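PDB 4F1H: tyrosyl-DNA phosphodiesterase 2 from Danio rerio, which is a member of the endonuclease/exonuclease/phosphatase family with a DNase I-like fold, modelled here with bound DNA and magnesium. Local coordinates for residues 182-187 with 202-207; 189-194 with 240-245. All blocks are in the same frame, centred on the assembly; numbering follows the deposited sequence.

Interaction 1 (182-187 with 202-207); sequences HCRYTW and RCRFDR. With nucleotides of chain A.
Tyr185 lies between two arginines. CB of Arg202 sits over one face of its ring, a CH-pi contact 3.8 Å from the centroid, and CG of Arg184 lies over the opposite face, both offset toward the rim. In the modelled conformer, one of two, Arg202 bends at chi3, which brings its guanidinium back to the tyrosine; CD2 of Tyr185 meets one face of it, 3.5 Å from Arg202 CZ, with the two planes 43° apart. Arg202 NE also forms a salt bridge with Asp188. The Trp187 ring has CE2 of Phe205 over one face, toward the rim, while CB of Cys203 lies over one face of the Phe205 ring. Along the backbone, Thr186 and Trp187 both face Cys203 in a classic beta bulge of an antiparallel pairing: Cys203 O accepts Thr186 N at 2.9 Å and Trp187 N at 3.0 Å, and Cys203 N returns a bond to Trp187 O. Past the bulge, OG1 of Thr186, held between its backbone N and carbonyl carbon (chi1 70°), donates to the anti lone pair of Asp206 OD2 at 2.6 Å; His241 is a second partner of OD2. DNA passes close to both segments: Arg202 N reaches DC3 O4' of chain A at 2.9 Å in a nearly straight bond (176°), and Trp187 CZ3 packs 3.5 Å from DG2 C5' of chain A.

Interaction 2 (189-194 with 240-245); sequences TKANSN and DHWGIY. With nucleotides of chain A.
An amide lies over an indole face where Asn192 meets Trp242: ND2 comes within 3.2 Å of Trp242 CZ3, the amide and ring planes inclined at 40°. The two side chains run antiparallel alongside one another, and Asn192 CB follows onto the benzo part of the ring, 3.7 Å from Trp242 CH2. The same asparagine forms an Asx turn. Its CG stands anti to the backbone N (chi1 -170°), and OD1 accepts the backbone N of Asn194 at 2.9 Å, in the carbonyl plane, while ND2 donates to Ser239 O; with both ends of the amide engaged, its rotation is fixed. In this DNase I-like fold the turn belongs to the loop leading toward strand 202-211, and Trp242 directly precedes strand 243-249. Ala191 adds to the contact: its O lies at the ring edge, near the plane, and its CB is 4.0 Å from Trp242 CZ2. At the other end, CB of Asn194 approaches CB of Asp240, and its amide is tied through OD1 to the backbone N of Tyr237. The Asp240 carboxylate turns away from this loop; OD2 accepts Trp187 NE1, and the side chain lies about 5 Å from the magnesium ion. CB of His241 leads away from 189-194; ND1 of its ring is hydrogen-bonded to Asp206, and NE2 donates to OP1 of DT1 of chain A at 2.8 Å and an N-H...O angle of 167°.

How the interactions relate
The centres of interactions 1 and 2 are 9 Å apart, on the same side of the chain's centre, and their segments alternate in sequence: 182-187, 189-194, 202-207, 240-245. Strands 187-188 and 202-211 belong to one mixed sheet and strand 243-249 to the other, so the pair bridges the two sheets of the fold. Two bonds join them directly: Thr186 O to Trp242 N at 2.8 Å, and Asp206 OD2 to His241 ND1 at 2.7 Å, both probable hydrogen bonds. The second is consistent with strand 202-211 orienting a histidine that contacts a DNA phosphate. The side chains of Asp240 and Trp187 lie about 5 and 6 Å from the magnesium ion, so both contacts line the DNA-binding side.

Interaction 1 (182-187 with 202-207)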
loop_
_atom_site.group_PDB
_atom_site.type_symbol
_atom_site.label_atom_id
_atom_site.label_comp_id
_atom_site.label_asym_id
_atom_site.label_seq_id
_atom_site.Cartn_x
_atom_site.Cartn_y
_atom_site.Cartn_z
ATOM N N HIS B 182 5.995 -11.442 16.983
ATOM C CA HIS B 182 5.714 -12.865 17.085
ATOM C C HIS B 182 4.249 -13.246 16.839
ATOM O O HIS B 182 3.866 -14.407 17.000
ATOM C CB HIS B 182 6.259 -13.415 18.409
ATOM C CG HIS B 182 7.749 -13.295 18.532
ATOM N ND1 HIS B 182 8.360 -12.387 19.372
ATOM C CD2 HIS B 182 8.750 -13.948 17.895
ATOM C CE1 HIS B 182 9.672 -12.499 19.259
ATOM N NE2 HIS B 182 9.934 -13.439 18.369
ATOM N N CYS B 183 3.434 -12.269 16.440
ATOM C CA CYS B 183 2.143 -12.574 15.833
ATOM C C CYS B 183 2.023 -11.869 14.467
ATOM O O CYS B 183 0.939 -11.461 14.050
ATOM C CB CYS B 183 0.983 -12.213 16.761
ATOM S SG CYS B 183 0.874 -10.468 17.241
ATOM N N ARG B 184 3.149 -11.760 13.767
ATOM C CA ARG B 184 3.207 -11.098 12.441
ATOM C C ARG B 184 2.911 -12.003 11.226
ATOM O O ARG B 184 1.954 -11.758 10.476
ATOM C CB ARG B 184 4.603 -10.510 12.260
ATOM C CG ARG B 184 4.777 -9.720 10.984
ATOM C CD ARG B 184 6.137 -8.996 11.022
ATOM N NE ARG B 184 6.353 -8.346 9.731
ATOM C CZ ARG B 184 7.377 -7.546 9.458
ATOM N NH1 ARG B 184 8.272 -7.271 10.397
ATOM N NH2 ARG B 184 7.472 -6.997 8.262
ATOM N N TYR B 185 3.715 -13.041 11.027
ATOM C CA TYR B 185 3.604 -13.817 9.795
ATOM C C TYR B 185 2.558 -14.880 9.970
ATOM O O TYR B 185 2.564 -15.621 10.979
ATOM C CB TYR B 185 4.948 -14.481 9.452
ATOM C CG TYR B 185 6.033 -13.467 9.377
ATOM C CD1 TYR B 185 5.969 -12.440 8.431
ATOM C CD2 TYR B 185 7.108 -13.503 10.265
ATOM C CE1 TYR B 185 6.980 -11.468 8.354
ATOM C CE2 TYR B 185 8.109 -12.538 10.203
ATOM C CZ TYR B 185 8.036 -11.530 9.240
ATOM O OH TYR B 185 9.035 -10.570 9.185
ATOM N N THR B 186 1.652 -14.981 8.996
ATOM C CA THR B 186 0.538 -15.940 9.101
ATOM C C THR B 186 0.644 -17.051 8.060
ATOM O O THR B 186 -0.061 -18.070 8.112
ATOM C CB THR B 186 -0.847 -15.259 8.973
ATOM O OG1 THR B 186 -1.043 -14.803 7.622
ATOM C CG2 THR B 186 -1.026 -14.058 9.939
ATOM N N TRP B 187 1.557 -16.881 7.109
ATOM C CA TRP B 187 1.848 -17.952 6.129
ATOM C C TRP B 187 3.371 -17.968 6.024
ATOM O O TRP B 187 3.957 -17.026 5.490
ATOM C CB TRP B 187 1.204 -17.588 4.768
ATOM C CG TRP B 187 1.214 -18.722 3.766
ATOM C CD1 TRP B 187 0.323 -19.780 3.671
ATOM C CD2 TRP B 187 2.179 -18.919 2.740
ATOM N NE1 TRP B 187 0.678 -20.598 2.603
ATOM C CE2 TRP B 187 1.824 -20.088 2.038
ATOM C CE3 TRP B 187 3.315 -18.202 2.344
ATOM C CZ2 TRP B 187 2.566 -20.556 0.954
ATOM C CZ3 TRP B 187 4.052 -18.668 1.267
ATOM C CH2 TRP B 187 3.665 -19.827 0.580
ATOM N N ARG B 202 7.730 -15.595 4.252
ATOM C CA ARG B 202 7.035 -15.308 5.515
ATOM C C ARG B 202 6.120 -14.122 5.227
ATOM O O ARG B 202 6.596 -13.012 5.056
ATOM C CB ARG B 202 8.048 -14.950 6.630
ATOM C CG ARG B 202 9.151 -16.010 6.823
ATOM C CD ARG B 202 10.087 -15.681 8.008
ATOM N NE ARG B 202 9.520 -16.061 9.299
ATOM C CZ ARG B 202 9.955 -15.593 10.472
ATOM N NH1 ARG B 202 10.954 -14.719 10.513
ATOM N NH2 ARG B 202 9.388 -15.995 11.606
ATOM N N CYS B 203 4.810 -14.368 5.156
ATOM C CA CYS B 203 3.850 -13.396 4.635
ATOM C C CYS B 203 2.729 -13.116 5.629
ATOM O O CYS B 203 2.301 -14.023 6.382
ATOM C CB CYS B 203 3.202 -13.992 3.387
ATOM S SG CYS B 203 4.426 -14.320 2.086
ATOM N N ARG B 204 2.268 -11.872 5.669
ATOM C CA ARG B 204 1.162 -11.539 6.569
ATOM C C ARG B 204 -0.116 -11.447 5.725
ATOM O O ARG B 204 -0.614 -10.371 5.441
ATOM C CB ARG B 204 1.430 -10.232 7.328
ATOM C CG ARG B 204 0.387 -9.967 8.456
ATOM C CD ARG B 204 0.798 -8.807 9.359
ATOM N NE ARG B 204 0.643 -7.492 8.708
ATOM C CZ ARG B 204 -0.468 -6.756 8.720
ATOM N NH1 ARG B 204 -1.586 -7.207 9.302
ATOM N NH2 ARG B 204 -0.474 -5.575 8.135
ATOM N N PHE B 205 -0.629 -12.603 5.327
ATOM C CA PHE B 205 -1.776 -12.676 4.397
ATOM C C PHE B 205 -3.101 -12.525 5.139
ATOM O O PHE B 205 -4.078 -12.006 4.587
ATOM C CB PHE B 205 -1.767 -14.044 3.670
ATOM C CG PHE B 205 -0.712 -14.170 2.586
ATOM C CD1 PHE B 205 -0.150 -13.034 1.977
ATOM C CD2 PHE B 205 -0.309 -15.436 2.166
ATOM C CE1 PHE B 205 0.823 -13.196 0.953
ATOM C CE2 PHE B 205 0.646 -15.588 1.175
ATOM C CZ PHE B 205 1.199 -14.451 0.558
ATOM N N ASP B 206 -3.135 -12.996 6.390
ATOM C CA ASP B 206 -4.370 -13.014 7.139
ATOM C C ASP B 206 -4.411 -11.765 7.975
ATOM O O ASP B 206 -3.479 -11.504 8.757
ATOM C CB ASP B 206 -4.365 -14.285 7.979
ATOM C CG ASP B 206 -4.296 -15.512 7.080
ATOM O OD1 ASP B 206 -5.364 -15.889 6.509
ATOM O OD2 ASP B 206 -3.188 -16.052 6.837
ATOM N N ARG B 207 -5.476 -10.979 7.793
ATOM C CA ARG B 207 -5.579 -9.664 8.417
ATOM C C ARG B 207 -6.980 -9.391 8.892
ATOM O O ARG B 207 -7.944 -9.947 8.355
ATOM C CB ARG B 207 -5.160 -8.529 7.451
ATOM C CG ARG B 207 -3.776 -8.736 6.795
ATOM C CD ARG B 207 -3.333 -7.501 5.997
ATOM N NE ARG B 207 -2.000 -7.779 5.478
ATOM C CZ ARG B 207 -1.124 -6.867 5.045
ATOM N NH1 ARG B 207 -1.434 -5.570 5.020
ATOM N NH2 ARG B 207 0.078 -7.274 4.631
ATOM P P DC A 3 6.373 -12.828 -1.513
ATOM O OP1 DC A 3 5.055 -12.277 -1.853
ATOM O OP2 DC A 3 7.569 -12.473 -2.354
ATOM O "O5'" DC A 3 6.727 -12.458 -0.009
ATOM C "C5'" DC A 3 7.815 -13.200 0.600
ATOM C "C4'" DC A 3 7.981 -12.649 1.991
ATOM O "O4'" DC A 3 8.968 -13.447 2.745
ATOM C "C3'" DC A 3 8.418 -11.191 2.053
ATOM O "O3'" DC A 3 7.560 -10.561 3.003
ATOM C "C2'" DC A 3 9.886 -11.295 2.512
ATOM C "C1'" DC A 3 9.835 -12.530 3.408
ATOM N N1 DC A 3 11.103 -13.297 3.513
ATOM C C2 DC A 3 11.557 -13.633 4.798
ATOM O O2 DC A 3 10.922 -13.248 5.794
ATOM N N3 DC A 3 12.708 -14.359 4.898
ATOM C C4 DC A 3 13.356 -14.729 3.783
ATOM N N4 DC A 3 14.484 -15.440 3.940
ATOM C C5 DC A 3 12.896 -14.395 2.463
ATOM C C6 DC A 3 11.759 -13.686 2.377
ATOM P P DA A 4 7.583 -8.967 3.213
ATOM O OP1 DA A 4 6.288 -8.578 3.827
ATOM O OP2 DA A 4 7.943 -8.336 1.911
ATOM O "O5'" DA A 4 8.792 -8.737 4.215
ATOM C "C5'" DA A 4 8.710 -9.268 5.549
ATOM C "C4'" DA A 4 10.020 -8.973 6.237
ATOM O "O4'" DA A 4 11.058 -9.830 5.691
ATOM C "C3'" DA A 4 10.545 -7.539 6.086
ATOM O "O3'" DA A 4 10.923 -7.231 7.415
ATOM C "C2'" DA A 4 11.753 -7.658 5.145
ATOM C "C1'" DA A 4 12.246 -9.053 5.520
ATOM N N9 DA A 4 13.001 -9.767 4.494
ATOM C C8 DA A 4 12.863 -9.691 3.127
ATOM N N7 DA A 4 13.681 -10.498 2.473
ATOM C C5 DA A 4 14.376 -11.164 3.480
ATOM C C6 DA A 4 15.395 -12.155 3.428
ATOM N N6 DA A 4 15.880 -12.662 2.278
ATOM N N1 DA A 4 15.885 -12.610 4.610
ATOM C C2 DA A 4 15.392 -12.106 5.758
ATOM N N3 DA A 4 14.443 -11.171 5.927
ATOM C C4 DA A 4 13.963 -10.746 4.729
ATOM P P DG A 2 2.132 -16.878 -3.644
ATOM O OP1 DG A 2 1.553 -15.734 -2.889
ATOM O OP2 DG A 2 2.102 -16.895 -5.154
ATOM O "O5'" DG A 2 3.691 -17.042 -3.322
ATOM C "C5'" DG A 2 4.059 -17.192 -1.956
ATOM C "C4'" DG A 2 5.432 -16.566 -1.813
ATOM O "O4'" DG A 2 6.414 -17.468 -2.407
ATOM C "C3'" DG A 2 5.639 -15.202 -2.452
ATOM O "O3'" DG A 2 6.265 -14.432 -1.421
ATOM C "C2'" DG A 2 6.610 -15.484 -3.603
ATOM C "C1'" DG A 2 7.388 -16.670 -3.045
ATOM N N9 DG A 2 8.004 -17.539 -4.040
ATOM C C8 DG A 2 7.386 -18.254 -5.071
ATOM N N7 DG A 2 8.251 -18.968 -5.788
ATOM C C5 DG A 2 9.499 -18.684 -5.176
ATOM C C6 DG A 2 10.816 -19.130 -5.492
ATOM O O6 DG A 2 11.140 -19.906 -6.390
ATOM N N1 DG A 2 11.792 -18.617 -4.637
ATOM C C2 DG A 2 11.514 -17.772 -3.578
ATOM N N2 DG A 2 12.555 -17.350 -2.836
ATOM N N3 DG A 2 10.295 -17.321 -3.288
ATOM C C4 DG A 2 9.343 -17.837 -4.105
#

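Interaction 2 (189-194 with 240-245)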
loop_
_atom_site.group_PDB
_atom_site.type_symbol
_atom_site.label_atom_id
_atom_site.label_comp_id
_atom_site.label_asym_id
_atom_site.label_seq_id
_atom_site.Cartn_x
_atom_site.Cartn_y
_atom_site.Cartn_z
ATOM N N THR B 189 6.736 -20.402 5.315
ATOM C CA THR B 189 7.153 -21.716 4.842
ATOM C C THR B 189 8.389 -22.253 5.601
ATOM O O THR B 189 8.753 -23.421 5.445
ATOM C CB THR B 189 7.475 -21.714 3.361
ATOM O OG1 THR B 189 8.560 -20.805 3.126
ATOM C CG2 THR B 189 6.266 -21.278 2.547
ATOM N N LYS B 190 9.042 -21.411 6.391
ATOM C CA LYS B 190 10.120 -21.893 7.256
ATOM C C LYS B 190 9.569 -22.600 8.503
ATOM O O LYS B 190 10.052 -23.671 8.922
ATOM C CB LYS B 190 10.998 -20.713 7.671
ATOM C CG LYS B 190 12.299 -21.100 8.395
ATOM C CD LYS B 190 13.189 -19.872 8.590
ATOM C CE LYS B 190 14.496 -20.211 9.305
ATOM N NZ LYS B 190 15.560 -20.674 8.367
ATOM N N ALA B 191 8.529 -22.009 9.084
ATOM C CA ALA B 191 7.963 -22.494 10.333
ATOM C C ALA B 191 6.889 -23.544 10.128
ATOM O O ALA B 191 6.611 -24.332 11.044
ATOM C CB ALA B 191 7.405 -21.335 11.127
ATOM N N ASN B 192 6.278 -23.544 8.940
ATOM C CA ASN B 192 5.194 -24.472 8.579
ATOM C C ASN B 192 5.630 -25.378 7.404
ATOM O O ASN B 192 5.962 -24.883 6.314
ATOM C CB ASN B 192 3.920 -23.665 8.200
ATOM C CG ASN B 192 2.680 -24.549 8.050
ATOM O OD1 ASN B 192 2.686 -25.554 7.323
ATOM N ND2 ASN B 192 1.604 -24.181 8.727
ATOM N N SER B 193 5.601 -26.690 7.619
ATOM C CA SER B 193 6.136 -27.645 6.638
ATOM C C SER B 193 5.049 -28.356 5.829
ATOM O O SER B 193 5.325 -29.345 5.112
ATOM C CB SER B 193 7.014 -28.674 7.359
ATOM O OG SER B 193 6.268 -29.279 8.420
ATOM N N ASN B 194 3.810 -27.881 5.917
ATOM C CA ASN B 194 2.741 -28.586 5.205
ATOM C C ASN B 194 2.931 -28.473 3.708
ATOM O O ASN B 194 2.659 -29.418 2.970
ATOM C CB ASN B 194 1.371 -28.020 5.538
ATOM C CG ASN B 194 0.778 -28.661 6.751
ATOM O OD1 ASN B 194 1.503 -29.252 7.582
ATOM N ND2 ASN B 194 -0.555 -28.567 6.867
ATOM N N ASP B 240 -1.645 -24.801 6.095
ATOM C CA ASP B 240 -0.422 -24.081 5.761
ATOM C C ASP B 240 -0.421 -22.637 6.300
ATOM O O ASP B 240 0.633 -21.975 6.301
ATOM C CB ASP B 240 -0.137 -24.129 4.250
ATOM C CG ASP B 240 -1.219 -23.461 3.416
ATOM O OD1 ASP B 240 -2.382 -23.300 3.878
ATOM O OD2 ASP B 240 -0.895 -23.115 2.252
ATOM N N HIS B 241 -1.588 -22.153 6.738
ATOM C CA HIS B 241 -1.688 -20.865 7.429
ATOM C C HIS B 241 -1.769 -21.070 8.925
ATOM O O HIS B 241 -2.303 -22.082 9.374
ATOM C CB HIS B 241 -2.990 -20.141 7.036
ATOM C CG HIS B 241 -3.025 -19.653 5.625
ATOM N ND1 HIS B 241 -3.051 -18.304 5.317
ATOM C CD2 HIS B 241 -3.131 -20.317 4.446
ATOM C CE1 HIS B 241 -3.134 -18.155 4.001
ATOM N NE2 HIS B 241 -3.165 -19.361 3.450
ATOM N N TRP B 242 -1.325 -20.068 9.684
ATOM C CA TRP B 242 -1.644 -20.014 11.101
ATOM C C TRP B 242 -3.013 -19.336 11.228
ATOM O O TRP B 242 -3.396 -18.515 10.371
ATOM C CB TRP B 242 -0.588 -19.200 11.835
ATOM C CG TRP B 242 0.839 -19.688 11.660
ATOM C CD1 TRP B 242 1.925 -18.891 11.515
ATOM C CD2 TRP B 242 1.332 -21.039 11.705
ATOM N NE1 TRP B 242 3.061 -19.646 11.442
ATOM C CE2 TRP B 242 2.732 -20.969 11.570
ATOM C CE3 TRP B 242 0.734 -22.286 11.850
ATOM C CZ2 TRP B 242 3.543 -22.120 11.552
ATOM C CZ3 TRP B 242 1.541 -23.418 11.851
ATOM C CH2 TRP B 242 2.920 -23.321 11.705
ATOM N N GLY B 243 -3.788 -19.703 12.253
ATOM C CA GLY B 243 -5.031 -19.006 12.505
ATOM C C GLY B 243 -4.795 -17.780 13.363
ATOM O O GLY B 243 -3.758 -17.655 14.015
ATOM N N ILE B 244 -5.739 -16.840 13.337
ATOM C CA ILE B 244 -5.654 -15.673 14.219
ATOM C C ILE B 244 -6.764 -15.785 15.259
ATOM O O ILE B 244 -7.930 -15.961 14.904
ATOM C CB ILE B 244 -5.870 -14.361 13.459
ATOM C CG1 ILE B 244 -4.733 -14.135 12.453
ATOM C CG2 ILE B 244 -5.862 -13.160 14.424
ATOM C CD1 ILE B 244 -4.973 -12.929 11.520
ATOM N N TYR B 245 -6.411 -15.713 16.557
ATOM C CA TYR B 245 -7.406 -15.494 17.617
ATOM C C TYR B 245 -7.338 -14.022 18.071
ATOM O O TYR B 245 -6.250 -13.462 18.278
ATOM C CB TYR B 245 -7.140 -16.418 18.808
ATOM C CG TYR B 245 -8.042 -16.136 20.001
ATOM C CD1 TYR B 245 -9.401 -16.424 19.959
ATOM C CD2 TYR B 245 -7.507 -15.611 21.177
ATOM C CE1 TYR B 245 -10.221 -16.168 21.052
ATOM C CE2 TYR B 245 -8.311 -15.367 22.262
ATOM C CZ TYR B 245 -9.653 -15.634 22.191
ATOM O OH TYR B 245 -10.449 -15.353 23.278
ATOM O OP3 DT A 1 -4.560 -18.143 -1.076
ATOM P P DT A 1 -3.424 -18.542 -0.189
ATOM O OP1 DT A 1 -3.654 -19.689 0.676
ATOM O OP2 DT A 1 -3.033 -17.437 0.757
ATOM O "O5'" DT A 1 -2.177 -18.743 -1.147
ATOM C "C5'" DT A 1 -1.029 -19.419 -0.607
ATOM C "C4'" DT A 1 -0.026 -19.523 -1.737
ATOM O "O4'" DT A 1 -0.514 -20.572 -2.619
ATOM C "C3'" DT A 1 0.154 -18.262 -2.591
ATOM O "O3'" DT A 1 1.506 -18.230 -3.086
ATOM C "C2'" DT A 1 -0.810 -18.486 -3.753
ATOM C "C1'" DT A 1 -0.687 -19.999 -3.933
ATOM N N1 DT A 1 -1.855 -20.622 -4.620
ATOM C C2 DT A 1 -1.635 -21.245 -5.834
ATOM O O2 DT A 1 -0.522 -21.292 -6.382
ATOM N N3 DT A 1 -2.762 -21.782 -6.398
ATOM C C4 DT A 1 -4.058 -21.786 -5.891
ATOM O O4 DT A 1 -5.002 -22.325 -6.498
ATOM C C5 DT A 1 -4.197 -21.114 -4.610
ATOM C C7 DT A 1 -5.542 -20.999 -3.959
ATOM C C6 DT A 1 -3.116 -20.572 -4.030
#